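Local coordinates for protein superoxide dismutase (Leishmania major, PDB 4F2N) that probably catalyses the dismutation of superoxide to oxygen and hydrogen peroxide at an iron site, at residues 25-36 with 105-113; 182-190 with 221-229. One frame throughout, in Å; residues are numbered along the deposited sequence.

Contact 1 (25-36 with 105-113). With FE2 (Fe (II) ion), chain N.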
loop_
_atom_site.group_PDB
_atom_site.type_symbol
_atom_site.label_atom_id
_atom_site.label_comp_id
_atom_site.label_asym_id
_atom_site.label_seq_id
_atom_site.Cartn_x
_atom_site.Cartn_y
_atom_site.Cartn_z
ATOM N N THR B 25 -21.427 -12.690 4.050
ATOM C CA THR B 25 -20.723 -13.082 2.835
ATOM C C THR B 25 -19.983 -14.423 3.031
ATOM O O THR B 25 -20.020 -15.298 2.140
ATOM C CB THR B 25 -19.759 -11.966 2.380
ATOM O OG1 THR B 25 -20.531 -10.843 1.952
ATOM C CG2 THR B 25 -18.917 -12.419 1.208
ATOM N N LEU B 26 -19.296 -14.559 4.173
ATOM C CA LEU B 26 -18.642 -15.839 4.546
ATOM C C LEU B 26 -19.109 -16.295 5.930
ATOM O O LEU B 26 -18.379 -16.107 6.919
ATOM C CB LEU B 26 -17.107 -15.671 4.569
ATOM C CG LEU B 26 -16.420 -15.313 3.244
ATOM C CD1 LEU B 26 -14.915 -15.112 3.461
ATOM C CD2 LEU B 26 -16.727 -16.376 2.192
ATOM N N PRO B 27 -20.306 -16.907 6.017
ATOM C CA PRO B 27 -20.811 -17.239 7.359
ATOM C C PRO B 27 -19.964 -18.254 8.123
ATOM O O PRO B 27 -20.027 -18.282 9.346
ATOM C CB PRO B 27 -22.210 -17.833 7.098
ATOM C CG PRO B 27 -22.264 -18.112 5.644
ATOM C CD PRO B 27 -21.272 -17.236 4.949
ATOM N N HIS B 28 -19.186 -19.076 7.416
ATOM C CA HIS B 28 -18.284 -20.043 8.079
ATOM C C HIS B 28 -17.026 -19.381 8.636
ATOM O O HIS B 28 -16.316 -19.993 9.438
ATOM C CB HIS B 28 -17.874 -21.096 7.080
ATOM C CG HIS B 28 -17.141 -20.505 5.921
ATOM N ND1 HIS B 28 -17.791 -19.970 4.842
ATOM C CD2 HIS B 28 -15.779 -20.232 5.744
ATOM C CE1 HIS B 28 -16.880 -19.464 3.987
ATOM N NE2 HIS B 28 -15.644 -19.615 4.543
ATOM N N LEU B 29 -16.734 -18.143 8.223
ATOM C CA LEU B 29 -15.534 -17.436 8.728
ATOM C C LEU B 29 -15.760 -16.800 10.096
ATOM O O LEU B 29 -16.409 -15.765 10.218
ATOM C CB LEU B 29 -14.976 -16.410 7.715
ATOM C CG LEU B 29 -13.513 -15.994 7.964
ATOM C CD1 LEU B 29 -12.568 -17.117 7.560
ATOM C CD2 LEU B 29 -13.160 -14.721 7.205
ATOM N N ARG B 30 -15.185 -17.412 11.132
ATOM C CA ARG B 30 -15.563 -17.067 12.512
ATOM C C ARG B 30 -14.383 -16.745 13.406
ATOM O O ARG B 30 -13.241 -16.953 13.026
ATOM C CB ARG B 30 -16.435 -18.168 13.136
ATOM C CG ARG B 30 -17.663 -18.465 12.283
ATOM C CD ARG B 30 -18.881 -18.901 13.062
ATOM N NE ARG B 30 -20.056 -18.673 12.224
ATOM C CZ ARG B 30 -21.171 -18.068 12.616
ATOM N NH1 ARG B 30 -21.308 -17.637 13.871
ATOM N NH2 ARG B 30 -22.164 -17.919 11.744
ATOM N N TYR B 31 -14.677 -16.178 14.571
ATOM C CA TYR B 31 -13.683 -15.914 15.626
ATOM C C TYR B 31 -13.783 -17.011 16.724
ATOM O O TYR B 31 -14.880 -17.419 17.035
ATOM C CB TYR B 31 -13.936 -14.525 16.224
ATOM C CG TYR B 31 -12.829 -14.072 17.135
ATOM C CD1 TYR B 31 -11.729 -13.363 16.630
ATOM C CD2 TYR B 31 -12.853 -14.384 18.502
ATOM C CE1 TYR B 31 -10.700 -12.973 17.467
ATOM C CE2 TYR B 31 -11.828 -13.988 19.342
ATOM C CZ TYR B 31 -10.754 -13.297 18.817
ATOM O OH TYR B 31 -9.739 -12.905 19.654
ATOM N N PRO B 32 -12.650 -17.480 17.318
ATOM C CA PRO B 32 -11.256 -17.079 17.079
ATOM C C PRO B 32 -10.845 -17.339 15.638
ATOM O O PRO B 32 -11.252 -18.353 15.051
ATOM C CB PRO B 32 -10.450 -17.970 18.051
ATOM C CG PRO B 32 -11.429 -18.421 19.093
ATOM C CD PRO B 32 -12.739 -18.538 18.354
ATOM N N ALA B 33 -10.072 -16.422 15.074
ATOM C CA ALA B 33 -9.661 -16.491 13.679
ATOM C C ALA B 33 -8.753 -17.702 13.418
ATOM O O ALA B 33 -7.961 -18.079 14.294
ATOM C CB ALA B 33 -8.950 -15.200 13.299
ATOM N N GLU B 34 -8.870 -18.292 12.228
ATOM C CA GLU B 34 -7.944 -19.331 11.757
ATOM C C GLU B 34 -7.609 -19.083 10.297
ATOM O O GLU B 34 -8.492 -18.690 9.520
ATOM C CB GLU B 34 -8.585 -20.723 11.819
ATOM C CG GLU B 34 -8.891 -21.303 13.178
ATOM C CD GLU B 34 -9.423 -22.727 13.046
ATOM O OE1 GLU B 34 -8.614 -23.645 12.744
ATOM O OE2 GLU B 34 -10.640 -22.939 13.234
ATOM N N LEU B 35 -6.358 -19.324 9.896
ATOM C CA LEU B 35 -6.044 -19.310 8.460
ATOM C C LEU B 35 -6.956 -20.346 7.792
ATOM O O LEU B 35 -7.041 -21.483 8.253
ATOM C CB LEU B 35 -4.599 -19.712 8.178
ATOM C CG LEU B 35 -3.437 -18.778 7.918
ATOM C CD1 LEU B 35 -2.287 -19.639 7.406
ATOM C CD2 LEU B 35 -3.755 -17.674 6.906
ATOM N N PRO B 36 -7.642 -19.966 6.711
ATOM C CA PRO B 36 -8.535 -20.922 6.040
ATOM C C PRO B 36 -7.804 -22.030 5.297
ATOM O O PRO B 36 -6.676 -21.844 4.807
ATOM C CB PRO B 36 -9.298 -20.048 5.033
ATOM C CG PRO B 36 -8.380 -18.916 4.753
ATOM C CD PRO B 36 -7.609 -18.660 6.023
ATOM N N HIS B 105 -8.377 -10.063 7.345
ATOM C CA HIS B 105 -8.617 -11.511 7.454
ATOM C C HIS B 105 -9.747 -11.925 6.537
ATOM O O HIS B 105 -9.619 -12.859 5.741
ATOM C CB HIS B 105 -8.849 -11.954 8.914
ATOM C CG HIS B 105 -9.226 -13.410 9.070
ATOM N ND1 HIS B 105 -8.673 -14.399 8.319
ATOM C CD2 HIS B 105 -10.115 -14.043 9.956
ATOM C CE1 HIS B 105 -9.173 -15.588 8.700
ATOM N NE2 HIS B 105 -10.072 -15.375 9.683
ATOM N N PHE B 106 -10.842 -11.200 6.615
ATOM C CA PHE B 106 -11.988 -11.470 5.759
ATOM C C PHE B 106 -11.587 -11.297 4.281
ATOM O O PHE B 106 -11.897 -12.169 3.442
ATOM C CB PHE B 106 -13.165 -10.537 6.108
ATOM C CG PHE B 106 -14.279 -10.581 5.082
ATOM C CD1 PHE B 106 -15.313 -11.505 5.208
ATOM C CD2 PHE B 106 -14.270 -9.732 3.972
ATOM C CE1 PHE B 106 -16.323 -11.595 4.234
ATOM C CE2 PHE B 106 -15.266 -9.803 2.995
ATOM C CZ PHE B 106 -16.305 -10.740 3.134
ATOM N N ASN B 107 -10.912 -10.189 3.961
ATOM C CA ASN B 107 -10.618 -9.878 2.551
ATOM C C ASN B 107 -9.786 -10.982 1.934
ATOM O O ASN B 107 -10.080 -11.418 0.814
ATOM C CB ASN B 107 -9.897 -8.533 2.386
ATOM C CG ASN B 107 -10.763 -7.362 2.790
ATOM O OD1 ASN B 107 -12.008 -7.458 2.822
ATOM N ND2 ASN B 107 -10.122 -6.249 3.094
ATOM N N HIS B 108 -8.767 -11.450 2.663
ATOM C CA HIS B 108 -7.895 -12.537 2.138
ATOM C C HIS B 108 -8.635 -13.849 2.032
ATOM O O HIS B 108 -8.467 -14.578 1.048
ATOM C CB HIS B 108 -6.606 -12.713 2.973
ATOM C CG HIS B 108 -5.585 -11.609 2.741
ATOM N ND1 HIS B 108 -5.630 -10.419 3.403
ATOM C CD2 HIS B 108 -4.539 -11.514 1.837
ATOM C CE1 HIS B 108 -4.654 -9.620 2.966
ATOM N NE2 HIS B 108 -3.984 -10.270 1.988
ATOM N N SER B 109 -9.443 -14.187 3.039
ATOM C CA SER B 109 -10.235 -15.424 3.009
ATOM C C SER B 109 -11.132 -15.477 1.795
ATOM O O SER B 109 -11.273 -16.514 1.144
ATOM C CB SER B 109 -11.050 -15.587 4.309
ATOM O OG SER B 109 -10.149 -15.701 5.400
ATOM N N PHE B 110 -11.732 -14.342 1.489
ATOM C CA PHE B 110 -12.658 -14.246 0.372
ATOM C C PHE B 110 -11.886 -14.400 -0.929
ATOM O O PHE B 110 -12.297 -15.154 -1.819
ATOM C CB PHE B 110 -13.427 -12.902 0.407
ATOM C CG PHE B 110 -14.518 -12.841 -0.625
ATOM C CD1 PHE B 110 -15.700 -13.563 -0.445
ATOM C CD2 PHE B 110 -14.365 -12.079 -1.771
ATOM C CE1 PHE B 110 -16.721 -13.515 -1.394
ATOM C CE2 PHE B 110 -15.378 -12.036 -2.733
ATOM C CZ PHE B 110 -16.553 -12.748 -2.549
ATOM N N PHE B 111 -10.735 -13.719 -1.013
ATOM C CA PHE B 111 -9.813 -13.842 -2.146
ATOM C C PHE B 111 -9.429 -15.290 -2.456
ATOM O O PHE B 111 -9.453 -15.685 -3.632
ATOM C CB PHE B 111 -8.549 -13.015 -1.855
ATOM C CG PHE B 111 -7.654 -12.785 -3.034
ATOM C CD1 PHE B 111 -8.165 -12.402 -4.283
ATOM C CD2 PHE B 111 -6.274 -12.894 -2.883
ATOM C CE1 PHE B 111 -7.308 -12.161 -5.358
ATOM C CE2 PHE B 111 -5.406 -12.638 -3.966
ATOM C CZ PHE B 111 -5.927 -12.267 -5.192
ATOM N N TRP B 112 -9.058 -16.072 -1.442
ATOM C CA TRP B 112 -8.690 -17.474 -1.704
ATOM C C TRP B 112 -9.831 -18.272 -2.269
ATOM O O TRP B 112 -9.613 -19.138 -3.116
ATOM C CB TRP B 112 -8.153 -18.170 -0.452
ATOM C CG TRP B 112 -7.023 -17.427 0.216
ATOM C CD1 TRP B 112 -6.880 -17.164 1.581
ATOM C CD2 TRP B 112 -5.848 -16.819 -0.420
ATOM N NE1 TRP B 112 -5.726 -16.450 1.825
ATOM C CE2 TRP B 112 -5.060 -16.210 0.662
ATOM C CE3 TRP B 112 -5.394 -16.709 -1.728
ATOM C CZ2 TRP B 112 -3.867 -15.541 0.420
ATOM C CZ3 TRP B 112 -4.191 -16.026 -1.963
ATOM C CH2 TRP B 112 -3.440 -15.457 -0.915
ATOM N N LYS B 113 -11.047 -17.998 -1.809
ATOM C CA LYS B 113 -12.247 -18.684 -2.339
ATOM C C LYS B 113 -12.527 -18.330 -3.801
ATOM O O LYS B 113 -13.148 -19.135 -4.525
ATOM C CB LYS B 113 -13.484 -18.359 -1.488
ATOM C CG LYS B 113 -13.409 -18.851 -0.056
ATOM C CD LYS B 113 -13.434 -20.354 0.037
ATOM C CE LYS B 113 -14.858 -20.876 0.110
ATOM N NZ LYS B 113 -14.786 -22.360 0.263
HETATM FE FE FE2 N . -2.939 -9.336 0.490
HETATM O O HOH W 1 -11.569 -17.412 10.983
HETATM O O HOH W 2 -3.799 -7.348 1.129
#

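Contact 2 (182-190 with 221-229)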
loop_
_atom_site.group_PDB
_atom_site.type_symbol
_atom_site.label_atom_id
_atom_site.label_comp_id
_atom_site.label_asym_id
_atom_site.label_seq_id
_atom_site.Cartn_x
_atom_site.Cartn_y
_atom_site.Cartn_z
ATOM N N SER B 182 -20.673 -0.742 3.629
ATOM C CA SER B 182 -21.751 0.065 3.064
ATOM C C SER B 182 -22.992 -0.769 2.653
ATOM O O SER B 182 -23.948 -0.228 2.107
ATOM C CB SER B 182 -21.232 0.902 1.892
ATOM O OG SER B 182 -20.878 0.042 0.829
ATOM N N GLY B 183 -22.996 -2.064 2.938
ATOM C CA GLY B 183 -24.178 -2.912 2.654
ATOM C C GLY B 183 -24.136 -3.591 1.290
ATOM O O GLY B 183 -25.117 -4.225 0.866
ATOM N N LEU B 184 -23.014 -3.470 0.589
ATOM C CA LEU B 184 -22.863 -4.215 -0.677
ATOM C C LEU B 184 -22.499 -5.671 -0.369
ATOM O O LEU B 184 -22.005 -5.961 0.714
ATOM C CB LEU B 184 -21.813 -3.565 -1.591
ATOM C CG LEU B 184 -22.219 -2.176 -2.156
ATOM C CD1 LEU B 184 -21.130 -1.660 -3.089
ATOM C CD2 LEU B 184 -23.547 -2.196 -2.909
ATOM N N ARG B 185 -22.708 -6.560 -1.338
ATOM C CA ARG B 185 -22.444 -7.976 -1.163
ATOM C C ARG B 185 -21.428 -8.414 -2.178
ATOM O O ARG B 185 -21.768 -8.566 -3.344
ATOM C CB ARG B 185 -23.751 -8.769 -1.333
ATOM C CG ARG B 185 -24.720 -8.524 -0.191
ATOM C CD ARG B 185 -26.052 -9.269 -0.379
ATOM N NE ARG B 185 -26.933 -9.105 0.779
ATOM C CZ ARG B 185 -28.118 -9.716 0.947
ATOM N NH1 ARG B 185 -28.618 -10.520 0.035
ATOM N NH2 ARG B 185 -28.825 -9.488 2.038
ATOM N N PRO B 186 -20.171 -8.568 -1.746
ATOM C CA PRO B 186 -19.078 -8.982 -2.628
ATOM C C PRO B 186 -19.349 -10.343 -3.239
ATOM O O PRO B 186 -19.884 -11.227 -2.558
ATOM C CB PRO B 186 -17.853 -9.042 -1.670
ATOM C CG PRO B 186 -18.214 -8.072 -0.570
ATOM C CD PRO B 186 -19.694 -8.318 -0.362
ATOM N N ILE B 187 -18.983 -10.508 -4.516
ATOM C CA ILE B 187 -19.015 -11.807 -5.173
ATOM C C ILE B 187 -17.665 -12.172 -5.772
ATOM O O ILE B 187 -17.430 -13.336 -6.088
ATOM C CB ILE B 187 -20.182 -11.964 -6.210
ATOM C CG1 ILE B 187 -19.904 -11.157 -7.485
ATOM C CG2 ILE B 187 -21.526 -11.580 -5.578
ATOM C CD1 ILE B 187 -20.960 -11.317 -8.574
ATOM N N PHE B 188 -16.773 -11.179 -5.904
ATOM C CA PHE B 188 -15.408 -11.392 -6.416
ATOM C C PHE B 188 -14.501 -10.258 -5.950
ATOM O O PHE B 188 -14.965 -9.108 -5.798
ATOM C CB PHE B 188 -15.399 -11.450 -7.940
ATOM C CG PHE B 188 -14.003 -11.630 -8.506
ATOM C CD1 PHE B 188 -13.290 -12.805 -8.237
ATOM C CD2 PHE B 188 -13.371 -10.605 -9.221
ATOM C CE1 PHE B 188 -11.990 -12.979 -8.696
ATOM C CE2 PHE B 188 -12.072 -10.786 -9.716
ATOM C CZ PHE B 188 -11.382 -11.974 -9.440
ATOM N N THR B 189 -13.248 -10.573 -5.656
ATOM C CA THR B 189 -12.256 -9.535 -5.322
ATOM C C THR B 189 -10.888 -9.820 -5.926
ATOM O O THR B 189 -10.537 -10.987 -6.157
ATOM C CB THR B 189 -12.122 -9.313 -3.783
ATOM O OG1 THR B 189 -11.486 -8.050 -3.543
ATOM C CG2 THR B 189 -11.253 -10.383 -3.115
ATOM N N ALA B 190 -10.112 -8.761 -6.164
ATOM C CA ALA B 190 -8.684 -8.893 -6.498
ATOM C C ALA B 190 -7.930 -8.041 -5.503
ATOM O O ALA B 190 -8.238 -6.848 -5.313
ATOM C CB ALA B 190 -8.407 -8.409 -7.919
ATOM N N VAL B 221 -17.764 -17.649 -7.598
ATOM C CA VAL B 221 -18.321 -16.316 -7.871
ATOM C C VAL B 221 -19.825 -16.470 -8.198
ATOM O O VAL B 221 -20.658 -15.708 -7.706
ATOM C CB VAL B 221 -17.589 -15.585 -9.022
ATOM C CG1 VAL B 221 -18.225 -14.224 -9.280
ATOM C CG2 VAL B 221 -16.095 -15.426 -8.698
ATOM N N CYS B 222 -20.164 -17.458 -9.024
ATOM C CA CYS B 222 -21.578 -17.664 -9.380
ATOM C C CYS B 222 -22.441 -18.074 -8.172
ATOM O O CYS B 222 -23.576 -17.602 -8.020
ATOM C CB CYS B 222 -21.693 -18.677 -10.522
ATOM S SG CYS B 222 -23.380 -18.830 -11.157
ATOM N N HIS B 223 -21.909 -18.957 -7.321
ATOM C CA HIS B 223 -22.559 -19.314 -6.056
ATOM C C HIS B 223 -22.832 -18.076 -5.222
ATOM O O HIS B 223 -23.934 -17.899 -4.693
ATOM C CB HIS B 223 -21.703 -20.309 -5.258
ATOM C CG HIS B 223 -22.306 -20.700 -3.911
ATOM N ND1 HIS B 223 -23.279 -21.634 -3.793
ATOM C CD2 HIS B 223 -22.055 -20.227 -2.616
ATOM C CE1 HIS B 223 -23.622 -21.762 -2.489
ATOM N NE2 HIS B 223 -22.871 -20.902 -1.775
ATOM N N MET B 224 -21.828 -17.201 -5.103
ATOM C CA MET B 224 -22.002 -15.935 -4.383
ATOM C C MET B 224 -23.071 -15.047 -5.036
ATOM O O MET B 224 -23.900 -14.426 -4.362
ATOM C CB MET B 224 -20.659 -15.184 -4.310
ATOM C CG MET B 224 -19.609 -15.861 -3.408
ATOM S SD MET B 224 -20.183 -16.166 -1.715
ATOM C CE MET B 224 -20.810 -14.573 -1.209
ATOM N N TYR B 225 -23.034 -14.959 -6.352
ATOM C CA TYR B 225 -24.017 -14.150 -7.074
ATOM C C TYR B 225 -25.459 -14.611 -6.787
ATOM O O TYR B 225 -26.331 -13.803 -6.452
ATOM C CB TYR B 225 -23.727 -14.173 -8.589
ATOM C CG TYR B 225 -24.838 -13.526 -9.381
ATOM C CD1 TYR B 225 -24.955 -12.140 -9.438
ATOM C CD2 TYR B 225 -25.830 -14.301 -10.004
ATOM C CE1 TYR B 225 -25.979 -11.534 -10.154
ATOM C CE2 TYR B 225 -26.876 -13.705 -10.701
ATOM C CZ TYR B 225 -26.946 -12.323 -10.753
ATOM O OH TYR B 225 -27.972 -11.707 -11.432
ATOM N N GLU B 226 -25.700 -15.909 -6.890
ATOM C CA GLU B 226 -27.057 -16.448 -6.658
ATOM C C GLU B 226 -27.570 -16.138 -5.253
ATOM O O GLU B 226 -28.703 -15.655 -5.088
ATOM C CB GLU B 226 -27.109 -17.944 -6.978
ATOM C CG GLU B 226 -27.045 -18.190 -8.481
ATOM C CD GLU B 226 -26.706 -19.627 -8.880
ATOM O OE1 GLU B 226 -26.439 -20.476 -8.011
ATOM O OE2 GLU B 226 -26.685 -19.920 -10.086
ATOM N N ARG B 227 -26.741 -16.378 -4.235
ATOM C CA ARG B 227 -27.190 -16.106 -2.879
ATOM C C ARG B 227 -27.285 -14.617 -2.581
ATOM O O ARG B 227 -28.151 -14.221 -1.835
ATOM C CB ARG B 227 -26.365 -16.842 -1.807
ATOM C CG ARG B 227 -24.876 -16.504 -1.715
ATOM C CD ARG B 227 -24.161 -17.527 -0.810
ATOM N NE ARG B 227 -24.562 -17.408 0.604
ATOM C CZ ARG B 227 -24.009 -16.565 1.489
ATOM N NH1 ARG B 227 -23.032 -15.740 1.127
ATOM N NH2 ARG B 227 -24.448 -16.527 2.745
ATOM N N ALA B 228 -26.395 -13.804 -3.159
ATOM C CA ALA B 228 -26.383 -12.355 -2.849
ATOM C C ALA B 228 -27.598 -11.628 -3.446
ATOM O O ALA B 228 -28.103 -10.671 -2.838
ATOM C CB ALA B 228 -25.081 -11.702 -3.313
ATOM N N THR B 229 -28.052 -12.082 -4.619
ATOM C CA THR B 229 -29.183 -11.436 -5.336
ATOM C C THR B 229 -30.550 -11.958 -4.955
ATOM O O THR B 229 -31.579 -11.391 -5.377
ATOM C CB THR B 229 -29.119 -11.557 -6.877
ATOM O OG1 THR B 229 -28.996 -12.937 -7.274
ATOM C CG2 THR B 229 -27.993 -10.787 -7.414
#

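Contact 1 (25-36 with 105-113)
L29 meets the imidazole of H105 over one face. Its CD2 makes a CH-pi contact, 4.2 Å from the centroid of the H105 ring, and sits toward the rim of that face. The other methyl, CD1, lies 3.5 Å from OG of S109, one helical turn on. CG of L29 is anti to the backbone N (chi1 -161°), and this turns both methyls down onto the helix. L26 reaches the next part of the helix: its CG is 3.8 Å from CE1 of F106, and its CD2 comes in at the edge of the F110 ring. The methyl CG2 of T25 wedges between these two phenyl rings, 3.6 Å from CE1 of F110 and also at the edge of F106. At the other end of 25-36, CG of P36 approaches the edge of the W112 indole, 3.9 Å from its CD1.

No direct hydrogen bond joins the two segments. Water 1 does the bridging. It lies in the plane of the H105 ring, 2.8 Å from its NE2, donates to O of R30 and accepts from N of E34. The other ring nitrogen, ND1, is bonded to H63, so polar partners at both nitrogens fix the rotation of the imidazole. OG of S109 bonds back to O of H105 (2.9 Å) and leaves the methyls of L29 to pack around it.

Further out, E83 takes the backbone N of T25 and of L26, and the turn from L26 to L29 closes with a backbone bond. R30 NE also bonds to O of P27. The same helix carries H108, whose NE2 binds the iron together with H58, D191 and H195. This is the N-terminal segment packed on a metal-bearing helix of the alpha-hairpin domain in iron/manganese superoxide dismutases.

Contact 2 (182-190 with 221-229)
I187 and V221 form the apolar centre of this contact together with M224, Y225 and A228. CB of I187 sits 3.8 Å from CB of M224. Its CG1 branch crosses V221 at about a right angle and touches CG1 of V221 at 3.9 Å. The CD1 end runs alongside Y225, pointing the same way, and meets CB of that residue. The second branch, CG2, lies over the helix backbone near N of Y225 and reaches CB of A228. CG1 is placed between the backbone N and the carbonyl carbon (chi1 73°), which turns it to V221 and leaves CG2 beside Y225 and A228. F188 adds its CD1, 3.9 Å from CG2 of V221. The F188 ring also meets the ring of F144.

One hydrogen bond crosses the contact. R185 NH1 donates to O of A228 at 2.9 Å, with an N-H...O angle of 148°. The donor is tilted 33° from the carbonyl plane. The arginine chain is extended from CG to NE, and CB and CD pass over CB of A228 on the way. Y23 makes a cation-pi contact with the same arginine.

Other contacts involve backbone carbonyls. O of I187 has no hydrogen-bond partner in the model, although it is buried. It faces CG1 of V221 at 3.4 Å and receives a CA-H...O contact from V221. CE of M224 lies 3.7 Å from O of P186. The strand itself is irregular here: I187 and F188 both face L159 in a classic beta bulge.

The strand is thus held to the helix mainly by aliphatic packing, with a single charged donor at the helix's C-terminal part. That arginine meets a carbonyl near the end of the helix, where a positive charge would probably be favourable to the helix dipole.

In the fold
Both contacts are largely buried, and their centres lie 14 Å apart. Contact 1 packs an irregular loop on helix 96-113 in the alpha-hairpin domain, and it carries an iron ligand. Contact 2 joins an edge strand of the C-terminal sheet to the last helix and holds none of the metal ligands, though D191, the next residue on the same strand, is one. Their chemistry differs: aromatic rings and a bridging water mark contact 1, while contact 2 relies on aliphatic groups and one direct arginine bond. The two touch. The ring of F110 packs on I187, F111 on T189, and O of T25 meets CE of M224, so the two contacts pack against each other.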